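Local coordinates for probable transcriptional regulator, LysR family protein (Rhodococcus sp., PDB 2QL3) that probably acts as a LysR-type DNA-binding transcriptional regulator, represented here by its C-terminal substrate-binding domain, at residues Ala58-Leu63 with Ala183-Trp188; Val96-Leu101 with Asp120-Ala125. All blocks are in the same frame, centred on the assembly; numbering follows the deposited sequence.

Contacts 1 and 2 belong to different lobes of the LysR substrate-binding domain, their centres about 25 Å apart, and share no helix or strand. Contact 1 lies deep in the sheet of the first lobe and joins strands 57-61 and 182-189, which are distant in sequence; main-chain hydrogen bonds dominate, with aliphatic packing on both faces. Contact 2, in the second lobe, sets a short 3-10 turn in residues 96-101 against residues 120-125 of helix 114-125. It buries less surface, has no hydrogen bond between its segments and rests mainly on apolar side-chain packing. Both are largely buried, but contact 1 frays at one end into an exposed, water-bridged loop.

Contact 1 of 2, residues Ala58-Leu63 with Ala183-Trp188; sequences AIVYDL and AVVVAW
Ile-59 packs over Val-184 and Val-186 on one face of an antiparallel strand pair. Its CG2 lies anti to the backbone N and meets Val-184 CG1 at 4.0 Å, while CD1, carried on the other branch, reaches Val-186 CG2 at 3.8 Å. Leu-20 and Met-23 of helix 20-30 cover Ile-59 from outside the sheet. An alanine here would probably leave both valine methyls without their mates and open a gap under that helix. Further along the same face, Tyr-61 CD1 approaches Val-184 CG2 obliquely at 3.9 Å. On the reverse face the packing is tighter: Val-60 CG2 and Val-185 CG2 meet at 3.6 Å, each set between its own backbone N and carbonyl carbon. Leu-46 of helix 43-51 lies against Val-60 and Ala-58. Between the faces, Ala-58 with Ala-187 and Val-60 with Val-185 form hydrogen-bonded pairs, each joined by two N-H to O=C bonds; the one from Val-185 N to Val-60 O (2.8 Å) is nearly straight at 171°. The Asp-62 end is exposed to solvent. Its bond from Asp-62 N to Ala-183 O stays short and straight (174°), and Asp-62 CB touches Val-185 CG1 at 3.7 Å. Only beyond Asp-62, the centre of an inverse gamma turn, does the chain lead away; a water donating to Asp-62 O (2.8 Å) and accepting from Ala-183 N (3.1 Å) bridges the backbones. Strand 182-189 thus runs antiparallel between strands 57-61 and 69-84, the returning strand characteristic of the first lobe in type 2 periplasmic-binding-protein folds.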
ATOM      1  N   ALA A  58      -1.568  17.895  -8.930  1.00 26.92           N
ATOM      2  CA  ALA A  58      -1.788  16.459  -8.713  1.00 27.95           C
ATOM      3  C   ALA A  58      -0.812  15.686  -9.620  1.00 28.37           C
ATOM      4  O   ALA A  58      -0.535  16.102 -10.789  1.00 28.25           O
ATOM      5  CB  ALA A  58      -3.249  16.119  -9.073  1.00 27.09           C
ATOM      6  N   ILE A  59      -0.273  14.595  -9.091  1.00 27.09           N
ATOM      7  CA  ILE A  59       0.480  13.648  -9.866  1.00 27.20           C
ATOM      8  C   ILE A  59      -0.445  12.463 -10.079  1.00 26.87           C
ATOM      9  O   ILE A  59      -0.855  11.805  -9.126  1.00 28.22           O
ATOM     10  CB  ILE A  59       1.734  13.159  -9.141  1.00 27.76           C
ATOM     11  CG1 ILE A  59       2.618  14.361  -8.703  1.00 28.35           C
ATOM     12  CG2 ILE A  59       2.497  12.146  -9.997  1.00 25.66           C
ATOM     13  CD1 ILE A  59       3.062  15.259  -9.807  1.00 23.07           C
ATOM     14  N   VAL A  60      -0.811  12.209 -11.340  1.00 26.26           N
ATOM     15  CA  VAL A  60      -1.852  11.217 -11.634  1.00 25.27           C
ATOM     16  C   VAL A  60      -1.569  10.423 -12.897  1.00 26.47           C
ATOM     17  O   VAL A  60      -0.789  10.848 -13.743  1.00 26.63           O
ATOM     18  CB  VAL A  60      -3.284  11.864 -11.784  1.00 25.33           C
ATOM     19  CG1 VAL A  60      -3.776  12.337 -10.472  1.00 23.66           C
ATOM     20  CG2 VAL A  60      -3.294  13.011 -12.793  1.00 21.27           C
ATOM     21  N   TYR A  61      -2.219   9.270 -13.048  1.00 27.51           N
ATOM     22  CA  TYR A  61      -2.277   8.674 -14.369  1.00 27.68           C
ATOM     23  C   TYR A  61      -3.206   9.477 -15.257  1.00 27.99           C
ATOM     24  O   TYR A  61      -4.280   9.890 -14.839  1.00 28.27           O
ATOM     25  CB  TYR A  61      -2.771   7.232 -14.342  1.00 27.88           C
ATOM     26  CG  TYR A  61      -2.091   6.270 -13.403  1.00 29.09           C
ATOM     27  CD1 TYR A  61      -0.791   5.827 -13.635  1.00 28.48           C
ATOM     28  CD2 TYR A  61      -2.787   5.734 -12.322  1.00 27.09           C
ATOM     29  CE1 TYR A  61      -0.198   4.871 -12.808  1.00 31.04           C
ATOM     30  CE2 TYR A  61      -2.177   4.808 -11.453  1.00 32.12           C
ATOM     31  CZ  TYR A  61      -0.882   4.378 -11.716  1.00 30.55           C
ATOM     32  OH  TYR A  61      -0.268   3.444 -10.893  1.00 34.92           O
ATOM     33  N   ASP A  62      -2.827   9.666 -16.516  1.00 29.28           N
ATOM     34  CA  ASP A  62      -3.700  10.353 -17.469  1.00 30.28           C
ATOM     35  C   ASP A  62      -4.672   9.317 -18.010  1.00 31.34           C
ATOM     36  O   ASP A  62      -4.499   8.801 -19.136  1.00 32.36           O
ATOM     37  CB  ASP A  62      -2.849  10.954 -18.585  1.00 30.69           C
ATOM     38  CG  ASP A  62      -3.634  11.807 -19.576  1.00 33.24           C
ATOM     39  OD1 ASP A  62      -4.821  12.193 -19.370  1.00 34.87           O
ATOM     40  OD2 ASP A  62      -3.021  12.074 -20.611  1.00 35.80           O
ATOM     41  N   LEU A  63      -5.647   8.970 -17.160  1.00 31.63           N
ATOM     42  CA  LEU A  63      -6.815   8.129 -17.456  1.00 30.93           C
ATOM     43  C   LEU A  63      -8.063   8.787 -16.848  1.00 31.65           C
ATOM     44  O   LEU A  63      -8.097   9.124 -15.647  1.00 28.72           O
ATOM     45  CB  LEU A  63      -6.663   6.695 -16.873  1.00 32.20           C
ATOM     46  CG  LEU A  63      -5.492   5.847 -17.353  1.00 32.10           C
ATOM     47  CD1 LEU A  63      -5.299   4.624 -16.540  1.00 26.84           C
ATOM     48  CD2 LEU A  63      -5.668   5.483 -18.832  1.00 32.91           C
ATOM     49  N   ALA A 183       0.425   7.325 -19.515  1.00 27.73           N
ATOM     50  CA  ALA A 183       1.207   8.422 -19.015  1.00 29.24           C
ATOM     51  C   ALA A 183       0.861   8.719 -17.570  1.00 29.70           C
ATOM     52  O   ALA A 183      -0.311   8.709 -17.167  1.00 29.46           O
ATOM     53  CB  ALA A 183       0.992   9.657 -19.884  1.00 27.96           C
ATOM     54  N   VAL A 184       1.916   8.953 -16.802  1.00 30.30           N
ATOM     55  CA  VAL A 184       1.854   9.629 -15.551  1.00 28.79           C
ATOM     56  C   VAL A 184       2.131  11.115 -15.847  1.00 29.37           C
ATOM     57  O   VAL A 184       3.148  11.487 -16.489  1.00 27.27           O
ATOM     58  CB  VAL A 184       2.866   9.038 -14.602  1.00 30.03           C
ATOM     59  CG1 VAL A 184       2.796   9.711 -13.187  1.00 30.57           C
ATOM     60  CG2 VAL A 184       2.624   7.519 -14.465  1.00 29.67           C
ATOM     61  N   VAL A 185       1.204  11.963 -15.387  1.00 28.50           N
ATOM     62  CA  VAL A 185       1.271  13.409 -15.595  1.00 25.93           C
ATOM     63  C   VAL A 185       1.342  14.217 -14.277  1.00 25.83           C
ATOM     64  O   VAL A 185       0.899  13.745 -13.233  1.00 24.86           O
ATOM     65  CB  VAL A 185       0.071  13.881 -16.440  1.00 26.52           C
ATOM     66  CG1 VAL A 185       0.077  13.167 -17.842  1.00 26.44           C
ATOM     67  CG2 VAL A 185      -1.302  13.638 -15.687  1.00 25.07           C
ATOM     68  N   VAL A 186       1.947  15.404 -14.340  1.00 25.00           N
ATOM     69  CA  VAL A 186       1.621  16.511 -13.392  1.00 24.51           C
ATOM     70  C   VAL A 186       0.402  17.299 -13.918  1.00 23.46           C
ATOM     71  O   VAL A 186       0.333  17.633 -15.104  1.00 23.15           O
ATOM     72  CB  VAL A 186       2.829  17.436 -13.062  1.00 25.37           C
ATOM     73  CG1 VAL A 186       3.347  18.240 -14.321  1.00 25.20           C
ATOM     74  CG2 VAL A 186       2.482  18.407 -11.886  1.00 25.83           C
ATOM     75  N   ALA A 187      -0.595  17.528 -13.075  1.00 22.41           N
ATOM     76  CA  ALA A 187      -1.824  18.178 -13.539  1.00 22.51           C
ATOM     77  C   ALA A 187      -2.244  19.341 -12.667  1.00 22.64           C
ATOM     78  O   ALA A 187      -1.904  19.412 -11.490  1.00 22.73           O
ATOM     79  CB  ALA A 187      -2.982  17.110 -13.654  1.00 23.30           C
ATOM     80  N   TRP A 188      -2.933  20.297 -13.260  1.00 22.73           N
ATOM     81  CA  TRP A 188      -3.513  21.401 -12.512  1.00 23.25           C
ATOM     82  C   TRP A 188      -4.714  21.890 -13.285  1.00 24.29           C
ATOM     83  O   TRP A 188      -4.852  21.599 -14.444  1.00 25.23           O
ATOM     84  CB  TRP A 188      -2.519  22.540 -12.294  1.00 23.85           C
ATOM     85  CG  TRP A 188      -2.041  23.212 -13.558  1.00 24.15           C
ATOM     86  CD1 TRP A 188      -2.525  24.352 -14.113  1.00 25.24           C
ATOM     87  CD2 TRP A 188      -1.006  22.740 -14.434  1.00 25.49           C
ATOM     88  NE1 TRP A 188      -1.840  24.649 -15.292  1.00 25.51           N
ATOM     89  CE2 TRP A 188      -0.902  23.678 -15.509  1.00 24.77           C
ATOM     90  CE3 TRP A 188      -0.148  21.623 -14.411  1.00 23.91           C
ATOM     91  CZ2 TRP A 188       0.046  23.551 -16.527  1.00 22.54           C
ATOM     92  CZ3 TRP A 188       0.788  21.477 -15.430  1.00 24.62           C
ATOM     93  CH2 TRP A 188       0.871  22.438 -16.489  1.00 22.70           C
TER
HETATM   94  O   HOH W   1      -2.402   7.779 -20.668  1.00 34.64           O

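Contact 2 of 2, residues Val96-Leu101 with Asp120-Ala125; sequences VRLADL and DVCREA
Leu-98 lays its side chain across one flank of residues 120-125 of helix 114-125, meeting Val-121, Cys-122 and Ala-125. The arrangement is a short 3-10 turn packed against an alpha helix, within the second alpha/beta lobe of the periplasmic-binding-protein-like fold of LysR substrate-binding domains. Each part of the leucine has its own partner. Its CB faces Ala-125 CB at 3.9 Å, bringing the turn and the helix close where the alanine has no longer side chain to hold them apart. Beyond CB the chain turns toward the preceding turn of the helix and forks at CG. The CD1 branch presses on Val-121 CG2 at 3.6 Å, and the two side chains cross at about a right angle. The CD2 branch goes to Cys-122, whose SG, anti to its own carbonyl carbon (chi1 -66°), meets the methyl at 3.7 Å. Val-121 and Ala-125 are one helical turn apart, and Cys-122 flanks them, so Leu-98 as a whole spans three residues of the helix surface. Leu-98 (chi1 -125°) and Val-121 (chi1 -3°) both stand off staggered positions, so the fit may be strained or the methyls imprecisely placed. Phe-127 and Trp-151 also touch the leucine and add to its apolar surroundings. The turn that presents it is closed by two backbone bonds, Asp-100 N to Arg-97 O and Leu-101 N to Leu-98 O, both 2.8 Å. Close by, Arg-97 NH1 is bonded to Glu-176 O, and Val-96 pairs through its backbone with Pro-173 and Ala-175, tying the start of the segment to the end of strand 169-173 and the residues just after it. Beside the leucine, Ala-99 CB comes to 4.1 Å from Ala-125 O.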
ATOM      1  N   VAL A  96       3.597 -12.430 -22.712  1.00 36.77           N
ATOM      2  CA  VAL A  96       2.440 -13.344 -22.631  1.00 36.65           C
ATOM      3  C   VAL A  96       1.322 -12.780 -23.480  1.00 35.80           C
ATOM      4  O   VAL A  96       1.204 -11.581 -23.593  1.00 36.72           O
ATOM      5  CB  VAL A  96       1.913 -13.586 -21.184  1.00 36.03           C
ATOM      6  CG1 VAL A  96       2.989 -14.190 -20.287  1.00 36.88           C
ATOM      7  CG2 VAL A  96       1.363 -12.318 -20.604  1.00 35.37           C
ATOM      8  N   ARG A  97       0.538 -13.627 -24.126  1.00 36.28           N
ATOM      9  CA  ARG A  97      -0.741 -13.138 -24.597  1.00 36.74           C
ATOM     10  C   ARG A  97      -1.758 -13.349 -23.502  1.00 36.68           C
ATOM     11  O   ARG A  97      -1.907 -14.441 -22.975  1.00 36.92           O
ATOM     12  CB  ARG A  97      -1.202 -13.720 -25.918  1.00 36.55           C
ATOM     13  CG  ARG A  97      -0.561 -14.936 -26.449  1.00 38.97           C
ATOM     14  CD  ARG A  97      -0.945 -15.094 -27.961  1.00 44.00           C
ATOM     15  NE  ARG A  97      -1.860 -14.031 -28.376  1.00 49.08           N
ATOM     16  CZ  ARG A  97      -3.195 -14.099 -28.395  1.00 52.67           C
ATOM     17  NH1 ARG A  97      -3.902 -13.024 -28.776  1.00 50.28           N
ATOM     18  NH2 ARG A  97      -3.828 -15.229 -28.036  1.00 52.82           N
ATOM     19  N   LEU A  98      -2.415 -12.271 -23.124  1.00 36.93           N
ATOM     20  CA  LEU A  98      -3.265 -12.257 -21.948  1.00 36.62           C
ATOM     21  C   LEU A  98      -4.336 -13.323 -22.084  1.00 36.31           C
ATOM     22  O   LEU A  98      -4.725 -13.954 -21.105  1.00 35.52           O
ATOM     23  CB  LEU A  98      -3.934 -10.911 -21.900  1.00 37.82           C
ATOM     24  CG  LEU A  98      -3.880  -9.977 -20.711  1.00 38.86           C
ATOM     25  CD1 LEU A  98      -4.033  -8.598 -21.282  1.00 36.61           C
ATOM     26  CD2 LEU A  98      -5.042 -10.300 -19.820  1.00 42.04           C
ATOM     27  N   ALA A  99      -4.823 -13.498 -23.304  1.00 35.19           N
ATOM     28  CA  ALA A  99      -5.778 -14.554 -23.623  1.00 34.77           C
ATOM     29  C   ALA A  99      -5.389 -15.905 -23.008  1.00 34.67           C
ATOM     30  O   ALA A  99      -6.279 -16.723 -22.737  1.00 35.47           O
ATOM     31  CB  ALA A  99      -5.940 -14.683 -25.154  1.00 34.57           C
ATOM     32  N   ASP A 100      -4.086 -16.134 -22.798  1.00 33.66           N
ATOM     33  CA  ASP A 100      -3.567 -17.411 -22.265  1.00 34.41           C
ATOM     34  C   ASP A 100      -3.803 -17.568 -20.760  1.00 34.14           C
ATOM     35  O   ASP A 100      -3.670 -18.642 -20.220  1.00 35.42           O
ATOM     36  CB  ASP A 100      -2.085 -17.630 -22.623  1.00 33.34           C
ATOM     37  CG  ASP A 100      -1.865 -17.773 -24.150  1.00 37.79           C
ATOM     38  OD1 ASP A 100      -0.697 -17.908 -24.601  1.00 39.49           O
ATOM     39  OD2 ASP A 100      -2.869 -17.722 -24.905  1.00 36.02           O
ATOM     40  N   LEU A 101      -4.181 -16.481 -20.109  1.00 34.70           N
ATOM     41  CA  LEU A 101      -4.485 -16.440 -18.681  1.00 34.72           C
ATOM     42  C   LEU A 101      -5.988 -16.299 -18.430  1.00 34.99           C
ATOM     43  O   LEU A 101      -6.417 -16.157 -17.297  1.00 34.94           O
ATOM     44  CB  LEU A 101      -3.749 -15.245 -18.064  1.00 34.75           C
ATOM     45  CG  LEU A 101      -2.236 -15.421 -17.963  1.00 34.94           C
ATOM     46  CD1 LEU A 101      -1.647 -14.050 -17.799  1.00 36.52           C
ATOM     47  CD2 LEU A 101      -1.940 -16.324 -16.731  1.00 34.43           C
ATOM     48  N   ASP A 120     -10.552  -3.026 -19.108  1.00 34.38           N
ATOM     49  CA  ASP A 120     -10.471  -2.574 -20.518  1.00 34.65           C
ATOM     50  C   ASP A 120      -9.452  -3.378 -21.295  1.00 33.35           C
ATOM     51  O   ASP A 120      -9.732  -3.803 -22.396  1.00 33.13           O
ATOM     52  CB  ASP A 120     -10.161  -1.042 -20.677  1.00 36.43           C
ATOM     53  CG  ASP A 120     -11.352  -0.107 -20.261  1.00 37.18           C
ATOM     54  OD1 ASP A 120     -12.480  -0.577 -20.048  1.00 37.74           O
ATOM     55  OD2 ASP A 120     -11.139   1.126 -20.139  1.00 36.80           O
ATOM     56  N   VAL A 121      -8.280  -3.621 -20.716  1.00 33.23           N
ATOM     57  CA  VAL A 121      -7.258  -4.400 -21.424  1.00 33.47           C
ATOM     58  C   VAL A 121      -7.523  -5.912 -21.557  1.00 32.56           C
ATOM     59  O   VAL A 121      -7.172  -6.518 -22.563  1.00 33.25           O
ATOM     60  CB  VAL A 121      -5.790  -4.006 -21.022  1.00 33.53           C
ATOM     61  CG1 VAL A 121      -5.766  -2.825 -20.029  1.00 36.15           C
ATOM     62  CG2 VAL A 121      -4.928  -5.182 -20.589  1.00 33.06           C
ATOM     63  N   CYS A 122      -8.166  -6.520 -20.556  1.00 31.80           N
ATOM     64  CA  CYS A 122      -8.678  -7.892 -20.742  1.00 30.11           C
ATOM     65  C   CYS A 122      -9.744  -7.907 -21.813  1.00 29.92           C
ATOM     66  O   CYS A 122      -9.749  -8.779 -22.688  1.00 29.75           O
ATOM     67  CB  CYS A 122      -9.251  -8.458 -19.456  1.00 28.39           C
ATOM     68  SG  CYS A 122      -7.991  -8.715 -18.144  1.00 29.85           S
ATOM     69  N   ARG A 123     -10.687  -6.975 -21.697  1.00 30.51           N
ATOM     70  CA  ARG A 123     -11.849  -6.891 -22.612  1.00 31.22           C
ATOM     71  C   ARG A 123     -11.311  -6.886 -24.010  1.00 32.03           C
ATOM     72  O   ARG A 123     -11.853  -7.545 -24.866  1.00 31.57           O
ATOM     73  CB  ARG A 123     -12.627  -5.595 -22.363  1.00 30.77           C
ATOM     74  CG  ARG A 123     -13.981  -5.506 -22.937  1.00 32.02           C
ATOM     75  CD  ARG A 123     -14.636  -4.239 -22.475  1.00 33.12           C
ATOM     76  NE  ARG A 123     -14.821  -3.461 -23.667  1.00 40.50           N
ATOM     77  CZ  ARG A 123     -14.431  -2.209 -23.873  1.00 40.05           C
ATOM     78  NH1 ARG A 123     -13.870  -1.494 -22.913  1.00 36.88           N
ATOM     79  NH2 ARG A 123     -14.670  -1.668 -25.062  1.00 42.96           N
ATOM     80  N   GLU A 124     -10.219  -6.155 -24.229  1.00 33.74           N
ATOM     81  CA  GLU A 124      -9.622  -6.047 -25.579  1.00 37.16           C
ATOM     82  C   GLU A 124      -8.920  -7.345 -26.034  1.00 36.61           C
ATOM     83  O   GLU A 124      -8.914  -7.671 -27.214  1.00 37.95           O
ATOM     84  CB  GLU A 124      -8.719  -4.806 -25.704  1.00 36.36           C
ATOM     85  CG  GLU A 124      -7.231  -5.102 -25.652  1.00 40.54           C
ATOM     86  CD  GLU A 124      -6.399  -3.885 -25.981  1.00 39.81           C
ATOM     87  OE1 GLU A 124      -6.654  -3.306 -27.056  1.00 43.69           O
ATOM     88  OE2 GLU A 124      -5.510  -3.512 -25.161  1.00 41.97           O
ATOM     89  N   ALA A 125      -8.366  -8.100 -25.093  1.00 36.85           N
ATOM     90  CA  ALA A 125      -7.840  -9.449 -25.390  1.00 36.24           C
ATOM     91  C   ALA A 125      -8.951 -10.522 -25.519  1.00 36.82           C
ATOM     92  O   ALA A 125      -8.670 -11.713 -25.834  1.00 37.73           O
ATOM     93  CB  ALA A 125      -6.820  -9.855 -24.355  1.00 35.89           C
TER